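Local structure of exodeoxyribonuclease III (2JC4) at residues N20-N25 against A45-M50; P81-D86 against F117-Q122; G183-L188 against A224-L229; A206-K211 against V234-R239. The protein probably degrades double-stranded DNA from its 3' ends as a magnesium- or manganese-dependent exonuclease of the AP/ExoA family of DNA repair enzymes. All blocks are in the same frame, centred on the assembly; numbering follows the deposited sequence.

From the N terminus, contact 1 brings the end of helix 11-23 against helix 44-48 and closes a loop that holds strand 29-33. Contact 2 follows in series, setting the turn 81-86 against helix 115-135 across the chain's centre from contact 1 and closing over strands 91-96 and 99-105. Contacts 3 and 4 cross, their segments alternating. Contact 3 closes over helix 207-210 and strand 217-221, joining the ends of the two sheets' border strands through adjacent helical residues. Contact 4 closes over strand 217-221, helix 223-226 and most of strand 229-234, taking in its far end, where Leu188 of contact 3 packs on Val234. Helix 11-23 also reaches contact 4, where Leu21 touches Asp235 and Thr238.

Contact 1. Residues N20-N25 against A45-M50; sequences NLLADN and AALQMM
The beta-alpha-beta crossover that joins the parallel neighbours 2-7 and 29-33 runs through helix 11-23, and this contact is where the last turn of that helix meets helix 44-48, the next helical element of the DNase I-like alpha/beta fold. Leu22 supplies the inner half of the interface. Its CD1 methyl lies 4.0 Å from CD2 of Leu47, with the two side chains crossing at about a right angle, so that each leucine offers one branch to the other. Both have CG beside the backbone N (chi1 -64° for Leu22 and -60° for Leu47), which directs a branch of each toward the other helix. Leu15 and Phe42 also pack on Leu47, while Trp52 touches Leu22, making the leucine pair part of a larger apolar cluster. Nearer the surface, Met50 reaches across from just beyond helix 44-48. In the conformer described its chain bends at the sulfur (chi3 77°), and CE settles 4.1 Å from Leu22 CB and 4.2 Å from Ala23 CB. A second conformer exists and a crystal neighbour touches this residue, so that part of the contact is doubtful. The last helical turn of 11-23 is closed by a bond of 3.3 Å from Asp24 N to Asn20 O. With methyl, methylene and thioether groups as the touching parts, cohesion between the two segments comes from dispersion and the exclusion of water; these forces have little directional preference, consistent with a methionine end that can adopt more than one position.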
loop_
_atom_site.group_PDB
_atom_site.type_symbol
_atom_site.label_atom_id
_atom_site.label_comp_id
_atom_site.label_asym_id
_atom_site.label_seq_id
_atom_site.Cartn_x
_atom_site.Cartn_y
_atom_site.Cartn_z
ATOM N N ASN A 20 5.518 17.980 -2.199
ATOM C CA ASN A 20 5.775 18.246 -3.640
ATOM C C ASN A 20 4.881 17.409 -4.550
ATOM O O ASN A 20 4.418 17.878 -5.597
ATOM C CB ASN A 20 7.261 18.057 -3.998
ATOM C CG ASN A 20 8.149 19.226 -3.526
ATOM O OD1 ASN A 20 9.332 19.033 -3.209
ATOM N ND2 ASN A 20 7.578 20.436 -3.475
ATOM N N LEU A 21 4.615 16.166 -4.141
ATOM C CA LEU A 21 3.696 15.273 -4.858
ATOM C C LEU A 21 2.231 15.741 -4.830
ATOM O O LEU A 21 1.463 15.489 -5.774
ATOM C CB LEU A 21 3.809 13.839 -4.290
ATOM C CG LEU A 21 3.685 12.615 -5.208
ATOM C CD1 LEU A 21 4.293 12.856 -6.572
ATOM C CD2 LEU A 21 4.301 11.383 -4.559
ATOM N N LEU A 22 1.835 16.401 -3.746
ATOM C CA LEU A 22 0.487 16.899 -3.639
ATOM C C LEU A 22 0.340 18.219 -4.396
ATOM O O LEU A 22 -0.763 18.563 -4.824
ATOM C CB LEU A 22 0.025 17.040 -2.171
ATOM C CG LEU A 22 -0.049 15.691 -1.419
ATOM C CD1 LEU A 22 -0.371 15.923 0.052
ATOM C CD2 LEU A 22 -1.115 14.816 -2.062
ATOM N N ALA A 23 1.453 18.935 -4.556
ATOM C CA ALA A 23 1.413 20.277 -5.163
ATOM C C ALA A 23 1.380 20.278 -6.690
ATOM O O ALA A 23 0.833 21.204 -7.293
ATOM C CB ALA A 23 2.577 21.155 -4.643
ATOM N N ASP A 24 1.973 19.265 -7.311
ATOM C CA ASP A 24 2.044 19.177 -8.778
ATOM C C ASP A 24 1.350 17.909 -9.323
ATOM O O ASP A 24 1.725 16.787 -8.980
ATOM C CB ASP A 24 3.508 19.242 -9.227
ATOM N N ASN A 25 0.317 18.084 -10.150
ATOM C CA ASN A 25 -0.416 16.934 -10.732
ATOM C C ASN A 25 -0.902 15.933 -9.661
ATOM O O ASN A 25 -0.695 14.713 -9.809
ATOM C CB ASN A 25 0.429 16.197 -11.805
ATOM C CG ASN A 25 -0.425 15.289 -12.728
ATOM O OD1 ASN A 25 -1.647 15.494 -12.863
ATOM N ND2 ASN A 25 0.219 14.291 -13.363
ATOM N N ALA A 45 -1.094 19.725 10.387
ATOM C CA ALA A 45 -1.132 21.137 9.978
ATOM C C ALA A 45 -0.446 21.363 8.626
ATOM O O ALA A 45 -0.982 22.057 7.794
ATOM C CB ALA A 45 -0.519 22.056 11.072
ATOM N N ALA A 46 0.734 20.785 8.409
ATOM C CA ALA A 46 1.448 20.979 7.138
ATOM C C ALA A 46 0.645 20.544 5.915
ATOM O O ALA A 46 0.750 21.173 4.858
ATOM C CB ALA A 46 2.815 20.286 7.146
ATOM N N LEU A 47 -0.148 19.475 6.048
ATOM C CA LEU A 47 -0.931 18.969 4.914
ATOM C C LEU A 47 -2.306 19.616 4.821
ATOM O O LEU A 47 -2.790 19.917 3.722
ATOM C CB LEU A 47 -1.106 17.456 5.023
ATOM C CG LEU A 47 0.194 16.657 5.035
ATOM C CD1 LEU A 47 -0.058 15.170 5.378
ATOM C CD2 LEU A 47 0.917 16.791 3.701
ATOM N N GLN A 48 -2.952 19.779 5.977
ATOM C CA GLN A 48 -4.236 20.469 6.065
ATOM C C GLN A 48 -4.131 21.901 5.532
ATOM O O GLN A 48 -5.036 22.376 4.845
ATOM C CB GLN A 48 -4.766 20.428 7.508
ATOM C CG GLN A 48 -5.093 18.973 7.949
ATOM C CD GLN A 48 -5.487 18.812 9.415
ATOM O OE1 GLN A 48 -6.339 17.963 9.754
ATOM N NE2 GLN A 48 -4.862 19.596 10.292
ATOM N N MET A 49 -3.012 22.564 5.836
ATOM C CA MET A 49 -2.797 23.942 5.407
ATOM C C MET A 49 -2.591 24.021 3.922
ATOM O O MET A 49 -2.618 25.123 3.348
ATOM C CB MET A 49 -1.651 24.603 6.185
ATOM C CG MET A 49 -2.078 24.890 7.625
ATOM S SD MET A 49 -0.818 25.721 8.646
ATOM C CE MET A 49 -0.451 27.162 7.657
ATOM N N MET A 50 -2.411 22.857 3.285
ATOM C CA MET A 50 -2.314 22.769 1.841
ATOM C C MET A 50 -3.674 22.448 1.216
ATOM O O MET A 50 -3.791 22.328 0.016
ATOM C CB MET A 50 -1.295 21.703 1.442
ATOM C CG MET A 50 0.157 22.171 1.484
ATOM S SD MET A 50 1.367 20.869 1.103
ATOM C CE MET A 50 1.274 20.708 -0.688
#

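Contact 2. Residues P81-D86 against F117-Q122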
loop_
_atom_site.group_PDB
_atom_site.type_symbol
_atom_site.label_atom_id
_atom_site.label_comp_id
_atom_site.label_asym_id
_atom_site.label_seq_id
_atom_site.Cartn_x
_atom_site.Cartn_y
_atom_site.Cartn_z
ATOM N N PRO A 81 -11.175 -6.179 13.002
ATOM C CA PRO A 81 -12.067 -6.818 14.006
ATOM C C PRO A 81 -11.667 -8.220 14.467
ATOM O O PRO A 81 -11.927 -8.588 15.627
ATOM C CB PRO A 81 -13.418 -6.886 13.279
ATOM C CG PRO A 81 -13.394 -5.653 12.381
ATOM C CD PRO A 81 -11.942 -5.685 11.838
ATOM N N ALA A 82 -11.078 -9.011 13.573
ATOM C CA ALA A 82 -10.627 -10.350 13.929
ATOM C C ALA A 82 -9.281 -10.346 14.648
ATOM O O ALA A 82 -8.833 -11.384 15.100
ATOM C CB ALA A 82 -10.572 -11.277 12.683
ATOM N N LEU A 83 -8.622 -9.198 14.735
ATOM C CA LEU A 83 -7.376 -9.070 15.495
ATOM C C LEU A 83 -7.426 -7.756 16.285
ATOM O O LEU A 83 -6.575 -6.846 16.097
ATOM C CB LEU A 83 -6.173 -9.136 14.540
ATOM C CG LEU A 83 -4.834 -9.656 15.068
ATOM C CD1 LEU A 83 -4.893 -11.132 15.505
ATOM C CD2 LEU A 83 -3.796 -9.457 13.965
ATOM N N PRO A 84 -8.453 -7.632 17.158
ATOM C CA PRO A 84 -8.856 -6.332 17.707
ATOM C C PRO A 84 -7.854 -5.714 18.677
ATOM O O PRO A 84 -7.903 -4.503 18.926
ATOM C CB PRO A 84 -10.162 -6.660 18.437
ATOM C CG PRO A 84 -10.031 -8.084 18.835
ATOM C CD PRO A 84 -9.296 -8.729 17.680
ATOM N N ASP A 85 -6.951 -6.518 19.226
ATOM C CA ASP A 85 -6.026 -5.965 20.199
ATOM C C ASP A 85 -4.565 -5.972 19.730
ATOM O O ASP A 85 -3.640 -5.882 20.534
ATOM C CB ASP A 85 -6.196 -6.678 21.531
ATOM C CG ASP A 85 -7.630 -6.618 22.041
ATOM O OD1 ASP A 85 -8.185 -5.514 22.158
ATOM O OD2 ASP A 85 -8.202 -7.678 22.322
ATOM N N ASP A 86 -4.357 -6.034 18.419
ATOM C CA ASP A 86 -3.024 -5.863 17.865
ATOM C C ASP A 86 -2.688 -4.356 17.966
ATOM O O ASP A 86 -3.439 -3.518 17.463
ATOM C CB ASP A 86 -2.976 -6.417 16.423
ATOM C CG ASP A 86 -1.612 -6.214 15.746
ATOM O OD1 ASP A 86 -0.652 -5.736 16.422
ATOM O OD2 ASP A 86 -1.552 -6.488 14.510
ATOM N N PHE A 117 6.762 -14.301 10.975
ATOM C CA PHE A 117 6.082 -14.930 9.851
ATOM C C PHE A 117 4.757 -15.595 10.278
ATOM O O PHE A 117 3.802 -15.675 9.480
ATOM C CB PHE A 117 7.001 -15.961 9.164
ATOM C CG PHE A 117 6.554 -16.339 7.768
ATOM C CD1 PHE A 117 6.714 -15.440 6.718
ATOM C CD2 PHE A 117 5.986 -17.592 7.501
ATOM C CE1 PHE A 117 6.351 -15.790 5.425
ATOM C CE2 PHE A 117 5.599 -17.924 6.203
ATOM C CZ PHE A 117 5.781 -17.013 5.180
ATOM N N LYS A 118 4.701 -16.112 11.524
ATOM C CA LYS A 118 3.429 -16.619 12.053
ATOM C C LYS A 118 2.469 -15.442 12.267
ATOM O O LYS A 118 1.269 -15.565 11.989
ATOM C CB LYS A 118 3.593 -17.420 13.375
ATOM C CG LYS A 118 4.438 -18.701 13.221
ATOM C CD LYS A 118 3.658 -19.947 13.618
ATOM C CE LYS A 118 4.307 -21.223 13.075
ATOM N NZ LYS A 118 5.460 -21.656 13.934
ATOM N N TYR A 119 3.002 -14.332 12.788
ATOM C CA TYR A 119 2.240 -13.077 12.896
ATOM C C TYR A 119 1.710 -12.712 11.520
ATOM O O TYR A 119 0.520 -12.475 11.374
ATOM C CB TYR A 119 3.072 -11.960 13.520
ATOM C CG TYR A 119 2.489 -10.548 13.507
ATOM C CD1 TYR A 119 1.147 -10.292 13.865
ATOM C CD2 TYR A 119 3.304 -9.459 13.172
ATOM C CE1 TYR A 119 0.634 -8.960 13.846
ATOM C CE2 TYR A 119 2.817 -8.160 13.159
ATOM C CZ TYR A 119 1.469 -7.923 13.484
ATOM O OH TYR A 119 1.018 -6.630 13.480
ATOM N N LYS A 120 2.573 -12.704 10.504
ATOM C CA LYS A 120 2.142 -12.376 9.145
ATOM C C LYS A 120 0.945 -13.229 8.711
ATOM O O LYS A 120 -0.019 -12.705 8.144
ATOM C CB LYS A 120 3.284 -12.533 8.120
ATOM C CG LYS A 120 2.979 -11.926 6.748
ATOM C CD LYS A 120 4.210 -12.010 5.806
ATOM C CE LYS A 120 4.003 -11.188 4.506
ATOM N NZ LYS A 120 5.271 -10.997 3.729
ATOM N N GLU A 121 1.025 -14.547 8.945
ATOM C CA GLU A 121 -0.056 -15.468 8.560
ATOM C C GLU A 121 -1.357 -15.095 9.250
ATOM O O GLU A 121 -2.393 -15.021 8.613
ATOM C CB GLU A 121 0.330 -16.919 8.892
ATOM C CG GLU A 121 -0.727 -17.981 8.540
ATOM C CD GLU A 121 -0.292 -19.383 8.959
ATOM O OE1 GLU A 121 0.674 -19.541 9.727
ATOM O OE2 GLU A 121 -0.925 -20.334 8.492
ATOM N N GLN A 122 -1.308 -14.866 10.563
ATOM C CA GLN A 122 -2.552 -14.630 11.317
ATOM C C GLN A 122 -3.139 -13.271 10.918
ATOM O O GLN A 122 -4.367 -13.092 10.883
ATOM C CB GLN A 122 -2.258 -14.631 12.820
ATOM C CG GLN A 122 -1.557 -15.923 13.354
ATOM C CD GLN A 122 -0.980 -15.765 14.790
ATOM O OE1 GLN A 122 -0.376 -14.737 15.146
ATOM N NE2 GLN A 122 -1.164 -16.803 15.611
#
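A type I beta turn from Leu83 to Asp86, in the loop between strands 76-78 and 91-96, faces the side of helix 115-135, the CA atoms of Leu83 and Gln122 being 8.5 Å apart. The turn is closed by a weak bond of 3.3 Å from Asp86 N to Leu83 O, and it presents its first and last residues to the helix. Between these segments of the DNase I-like fold the polar link runs through Tyr119. The tyrosine ring leaves the helix with CG opposite the backbone N (chi1 171°) and extends its hydroxyl to Asp86, whose own CG is likewise anti (chi1 177°). Tyr119 OH donates to Asp86 OD2 at 2.8 Å, and OD2 accepts with its syn lone pair. OD2 lies in the plane of the ring, at its edge, while the carboxylate stands almost upright to the ring at 79°. The other oxygen, OD1, accepts from Gln88 N in the pattern of an Asx turn, so the carboxylate is gripped at both oxygens and its rotation is restrained. Arg90 NE makes a weak bond to the same tyrosine hydroxyl, and Trp123 meets the Tyr119 ring at a steep angle while also touching Leu83 and Asp86. A bound dihydrogenphosphate ion is about 6 Å from the Tyr119 side chain, and that of Tyr105, predicted to act in catalysis, is about 8 Å away. At the apolar end of the contact, Leu83 CD2 approaches the ring edge, 4.5 Å from Tyr119 CE1.

Contact 3. Residues G183-L188 against A224-L229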
loop_
_atom_site.group_PDB
_atom_site.type_symbol
_atom_site.label_atom_id
_atom_site.label_comp_id
_atom_site.label_asym_id
_atom_site.label_seq_id
_atom_site.Cartn_x
_atom_site.Cartn_y
_atom_site.Cartn_z
ATOM N N GLY A 183 -12.860 -11.514 -4.806
ATOM C CA GLY A 183 -13.470 -10.849 -5.953
ATOM C C GLY A 183 -12.814 -9.503 -6.220
ATOM O O GLY A 183 -13.494 -8.480 -6.420
ATOM N N LEU A 184 -11.486 -9.505 -6.166
ATOM C CA LEU A 184 -10.667 -8.313 -6.386
ATOM C C LEU A 184 -9.669 -8.632 -7.477
ATOM O O LEU A 184 -9.334 -9.791 -7.665
ATOM C CB LEU A 184 -9.900 -7.972 -5.108
ATOM C CG LEU A 184 -10.736 -7.441 -3.944
ATOM C CD1 LEU A 184 -9.785 -7.328 -2.768
ATOM C CD2 LEU A 184 -11.335 -6.040 -4.287
ATOM N N THR A 185 -9.239 -7.594 -8.197
ATOM C CA THR A 185 -8.345 -7.673 -9.349
ATOM C C THR A 185 -7.041 -6.944 -9.009
ATOM O O THR A 185 -7.084 -5.812 -8.511
ATOM C CB THR A 185 -9.038 -6.972 -10.567
ATOM O OG1 THR A 185 -10.107 -7.805 -11.040
ATOM C CG2 THR A 185 -8.066 -6.732 -11.713
ATOM N N ASP A 186 -5.891 -7.601 -9.240
ATOM C CA ASP A 186 -4.567 -6.945 -9.131
ATOM C C ASP A 186 -4.490 -5.894 -10.267
ATOM O O ASP A 186 -4.160 -6.242 -11.404
ATOM C CB ASP A 186 -3.465 -8.048 -9.291
ATOM C CG ASP A 186 -2.019 -7.517 -9.232
ATOM O OD1 ASP A 186 -1.798 -6.290 -9.279
ATOM O OD2 ASP A 186 -1.092 -8.375 -9.166
ATOM N N SER A 187 -4.769 -4.631 -9.970
ATOM C CA SER A 187 -4.947 -3.633 -11.040
ATOM C C SER A 187 -3.761 -3.510 -11.994
ATOM O O SER A 187 -3.944 -3.443 -13.217
ATOM C CB SER A 187 -5.346 -2.264 -10.510
ATOM O OG SER A 187 -4.301 -1.610 -9.824
ATOM N N LEU A 188 -2.543 -3.474 -11.452
ATOM C CA LEU A 188 -1.370 -3.290 -12.314
ATOM C C LEU A 188 -1.305 -4.400 -13.389
ATOM O O LEU A 188 -0.985 -4.123 -14.562
ATOM C CB LEU A 188 -0.092 -3.267 -11.470
ATOM C CG LEU A 188 1.193 -2.895 -12.231
ATOM C CD1 LEU A 188 2.133 -2.018 -11.358
ATOM C CD2 LEU A 188 1.879 -4.140 -12.746
ATOM N N ALA A 224 -16.371 -2.987 -10.207
ATOM C CA ALA A 224 -16.888 -1.678 -10.659
ATOM C C ALA A 224 -15.739 -0.710 -10.910
ATOM O O ALA A 224 -15.803 0.110 -11.820
ATOM C CB ALA A 224 -17.890 -1.080 -9.639
ATOM N N MET A 225 -14.688 -0.820 -10.094
ATOM C CA MET A 225 -13.460 -0.042 -10.292
ATOM C C MET A 225 -12.598 -0.594 -11.440
ATOM O O MET A 225 -12.059 0.167 -12.246
ATOM C CB MET A 225 -12.664 0.055 -8.969
ATOM C CG MET A 225 -13.402 0.807 -7.813
ATOM S SD MET A 225 -13.793 2.547 -8.165
ATOM C CE MET A 225 -12.210 3.350 -7.792
ATOM N N ALA A 226 -12.486 -1.916 -11.537
ATOM C CA ALA A 226 -11.761 -2.549 -12.665
ATOM C C ALA A 226 -12.310 -2.102 -14.021
ATOM O O ALA A 226 -11.548 -1.834 -14.953
ATOM C CB ALA A 226 -11.804 -4.079 -12.554
ATOM N N ALA A 227 -13.628 -1.969 -14.116
ATOM C CA ALA A 227 -14.253 -1.585 -15.364
ATOM C C ALA A 227 -13.860 -0.169 -15.767
ATOM O O ALA A 227 -13.853 0.139 -16.959
ATOM C CB ALA A 227 -15.792 -1.705 -15.258
ATOM N N ALA A 228 -13.545 0.676 -14.781
ATOM C CA ALA A 228 -13.206 2.087 -15.024
ATOM C C ALA A 228 -11.696 2.320 -15.069
ATOM O O ALA A 228 -11.230 3.444 -15.241
ATOM C CB ALA A 228 -13.859 2.999 -13.945
ATOM N N LEU A 229 -10.923 1.257 -14.909
ATOM C CA LEU A 229 -9.471 1.399 -14.812
ATOM C C LEU A 229 -8.854 1.833 -16.139
ATOM O O LEU A 229 -9.093 1.209 -17.180
ATOM C CB LEU A 229 -8.861 0.079 -14.330
ATOM C CG LEU A 229 -7.378 0.080 -13.986
ATOM C CD1 LEU A 229 -7.063 0.969 -12.787
ATOM C CD2 LEU A 229 -6.976 -1.375 -13.733
#
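Leu229 lays its CD2 branch against Ser187, 3.7 Å from Ser187 CB and also 3.7 Å from Ser187 O, so the methyl rests on the side chain's first carbon and the backbone carbonyl together. The hydroxyl of the serine plays a separate part. With chi1 at 71°, OG stands between the backbone N and the carbonyl carbon, and it hydrogen-bonds to Ile219 O, which gives this buried polar atom a partner while CB is left to meet the leucine. Farther along, Thr185 OG1 lies 4.4 Å from Ala226 CB, a looser approach. A type I turn from Ala226 to Leu229, with Leu229 N bonded to Ala226 O at 3.2 Å, carries the chain from helix 223-226 to the strand that follows it. Gln190 of helix 187-191 touches Thr185 and hydrogen-bonds through NE2 to Ala226 O, a second link between the two parts. Asp186, at the N-cap position of helix 187-191, forms a salt bridge with Arg215. The contact joins the ends of the two sheets' border strands, 185-186 (paired with 217-221) and 229-234, each meeting a helical residue next to the other. Leu229 also packs on Ala252 and Phe254 of strand 250-254 and on Val191 of helix 187-191.

Contact 4. Residues A206-K211 against V234-R239. With NA (sodium ion), chain D.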
loop_
_atom_site.group_PDB
_atom_site.type_symbol
_atom_site.label_atom_id
_atom_site.label_comp_id
_atom_site.label_asym_id
_atom_site.label_seq_id
_atom_site.Cartn_x
_atom_site.Cartn_y
_atom_site.Cartn_z
ATOM N N ALA A 206 22.821 -0.234 -4.018
ATOM C CA ALA A 206 22.325 0.646 -5.081
ATOM C C ALA A 206 21.335 -0.085 -6.001
ATOM O O ALA A 206 21.434 0.034 -7.207
ATOM C CB ALA A 206 23.515 1.161 -5.912
ATOM N N MET A 207 20.398 -0.846 -5.440
ATOM C CA MET A 207 19.556 -1.721 -6.261
ATOM C C MET A 207 18.646 -0.922 -7.220
ATOM O O MET A 207 18.357 -1.376 -8.344
ATOM C CB MET A 207 18.716 -2.646 -5.362
ATOM C CG MET A 207 19.545 -3.562 -4.489
ATOM S SD MET A 207 20.655 -4.610 -5.441
ATOM C CE MET A 207 19.693 -6.036 -5.826
ATOM N N PHE A 208 18.192 0.253 -6.786
ATOM C CA PHE A 208 17.360 1.081 -7.686
ATOM C C PHE A 208 18.158 1.437 -8.940
ATOM O O PHE A 208 17.670 1.290 -10.067
ATOM C CB PHE A 208 16.884 2.395 -7.039
ATOM C CG PHE A 208 16.126 3.297 -8.010
ATOM C CD1 PHE A 208 14.866 2.922 -8.488
ATOM C CD2 PHE A 208 16.675 4.501 -8.439
ATOM C CE1 PHE A 208 14.154 3.739 -9.395
ATOM C CE2 PHE A 208 15.998 5.318 -9.359
ATOM C CZ PHE A 208 14.722 4.925 -9.841
ATOM N N GLN A 209 19.403 1.878 -8.745
ATOM C CA GLN A 209 20.245 2.243 -9.911
ATOM C C GLN A 209 20.535 1.042 -10.850
ATOM O O GLN A 209 20.812 1.212 -12.046
ATOM C CB GLN A 209 21.538 2.887 -9.410
ATOM C CG GLN A 209 21.381 4.328 -8.848
ATOM C CD GLN A 209 20.914 4.388 -7.398
ATOM O OE1 GLN A 209 20.814 3.376 -6.714
ATOM N NE2 GLN A 209 20.609 5.586 -6.930
ATOM N N ARG A 210 20.486 -0.160 -10.282
ATOM C CA ARG A 210 20.684 -1.435 -11.011
ATOM C C ARG A 210 19.378 -2.043 -11.581
ATOM O O ARG A 210 19.409 -3.040 -12.333
ATOM C CB ARG A 210 21.387 -2.413 -10.064
ATOM C CG ARG A 210 22.792 -1.905 -9.743
ATOM C CD ARG A 210 23.318 -2.497 -8.467
ATOM N NE ARG A 210 23.571 -3.930 -8.626
ATOM C CZ ARG A 210 23.791 -4.786 -7.617
ATOM N NH1 ARG A 210 23.768 -4.376 -6.348
ATOM N NH2 ARG A 210 24.062 -6.053 -7.893
ATOM N N LYS A 211 18.244 -1.413 -11.255
ATOM C CA LYS A 211 16.905 -1.839 -11.748
ATOM C C LYS A 211 16.395 -3.130 -11.065
ATOM O O LYS A 211 15.522 -3.832 -11.600
ATOM C CB LYS A 211 16.890 -2.013 -13.285
ATOM C CG LYS A 211 17.470 -0.849 -14.115
ATOM C CD LYS A 211 17.170 -0.994 -15.640
ATOM C CE LYS A 211 15.725 -0.639 -15.988
ATOM N NZ LYS A 211 15.427 0.812 -15.870
ATOM N N VAL A 234 3.960 2.976 -11.879
ATOM C CA VAL A 234 4.876 3.092 -10.733
ATOM C C VAL A 234 5.628 4.411 -10.936
ATOM O O VAL A 234 6.221 4.635 -12.011
ATOM C CB VAL A 234 5.822 1.849 -10.605
ATOM C CG1 VAL A 234 6.775 1.964 -9.364
ATOM C CG2 VAL A 234 5.009 0.534 -10.537
ATOM N N ASP A 235 5.593 5.279 -9.932
ATOM C CA ASP A 235 6.211 6.597 -10.000
ATOM C C ASP A 235 7.695 6.520 -9.685
ATOM O O ASP A 235 8.143 6.824 -8.580
ATOM C CB ASP A 235 5.498 7.558 -9.026
ATOM C CG ASP A 235 6.082 8.969 -9.022
ATOM O OD1 ASP A 235 6.963 9.313 -9.839
ATOM O OD2 ASP A 235 5.668 9.750 -8.154
ATOM N N LEU A 236 8.477 6.160 -10.688
ATOM C CA LEU A 236 9.929 6.085 -10.529
ATOM C C LEU A 236 10.660 7.437 -10.510
ATOM O O LEU A 236 11.839 7.505 -10.113
ATOM C CB LEU A 236 10.517 5.177 -11.609
ATOM C CG LEU A 236 10.051 3.723 -11.530
ATOM C CD1 LEU A 236 10.821 2.910 -12.534
ATOM C CD2 LEU A 236 10.219 3.072 -10.130
ATOM N N GLU A 237 10.003 8.501 -10.979
ATOM C CA GLU A 237 10.576 9.857 -10.829
ATOM C C GLU A 237 10.791 10.160 -9.349
ATOM O O GLU A 237 11.865 10.624 -8.942
ATOM C CB GLU A 237 9.646 10.920 -11.440
ATOM C CG GLU A 237 9.479 10.732 -12.944
ATOM C CD GLU A 237 8.516 11.718 -13.558
ATOM O OE1 GLU A 237 8.500 12.901 -13.117
ATOM O OE2 GLU A 237 7.794 11.291 -14.492
ATOM N N THR A 238 9.787 9.859 -8.544
ATOM C CA THR A 238 9.825 10.099 -7.108
ATOM C C THR A 238 10.881 9.191 -6.471
ATOM O O THR A 238 11.605 9.621 -5.586
ATOM C CB THR A 238 8.443 9.893 -6.463
ATOM O OG1 THR A 238 7.552 10.907 -6.956
ATOM C CG2 THR A 238 8.495 10.040 -4.932
ATOM N N ARG A 239 10.963 7.931 -6.924
ATOM C CA ARG A 239 11.995 6.985 -6.433
ATOM C C ARG A 239 13.435 7.406 -6.840
ATOM O O ARG A 239 14.410 7.040 -6.182
ATOM C CB ARG A 239 11.648 5.569 -6.935
ATOM C CG ARG A 239 12.525 4.402 -6.395
ATOM C CD ARG A 239 12.572 4.419 -4.895
ATOM N NE ARG A 239 13.486 3.405 -4.344
ATOM C CZ ARG A 239 14.791 3.580 -4.165
ATOM N NH1 ARG A 239 15.407 4.703 -4.593
ATOM N NH2 ARG A 239 15.493 2.594 -3.594
HETATM NA NA NA D . 6.473 4.632 -14.274
HETATM O O HOH W 1 18.197 1.435 -4.132
HETATM O O HOH W 2 5.278 2.424 -14.376
HETATM O O HOH W 3 7.837 6.633 -13.733
HETATM O O HOH W 4 8.417 3.560 -15.114
#
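Next to Asp246, a metal ligand in a structure of this protein, and His247, predicted to contact DNA, the short helices 207-210 and 236-239 meet through an aromatic ring laid along an arginine. The side chains of Phe208 and Arg239 run antiparallel, one alongside the other, with ring and guanidinium planes only 18° apart. Arg239 CG sits over one face of the ring, 3.5 Å from Phe208 CD1, while Phe208 CB lies over a face of the guanidinium, 3.7 Å from Arg239 NH1. A bend in the arginine chain at chi2 (53°) turns the guanidinium back along the phenylalanine. Leu236 adds its CD2 methyl, 4.1 Å from Phe208 CE1, and the ring of Phe201 meets that of Phe208 edge-to-face. A water joins the segments, accepting from Phe208 N at 2.9 Å and from Arg239 NH2 at 3.0 Å. The helix carrying Arg239 is N-capped by Asp235, whose OD1 takes Thr238 N at 3.2 Å from above the carboxylate plane. Beside this cap a sodium ion is held by Val234 O at 2.3 Å and by three waters, two of which accept from Val234 N and Leu236 N. Arg239 NH2 is held by Phe201 O and the bridging water, NE more weakly by Asp246 O, and Phe208 CB covers one face, which should restrain the group; its likely positive charge lies near the metal site, the side chain being about 10 Å from the magnesium ion, and through the weak bond to the Asp246 carbonyl Arg239 may act as a second-shell residue there.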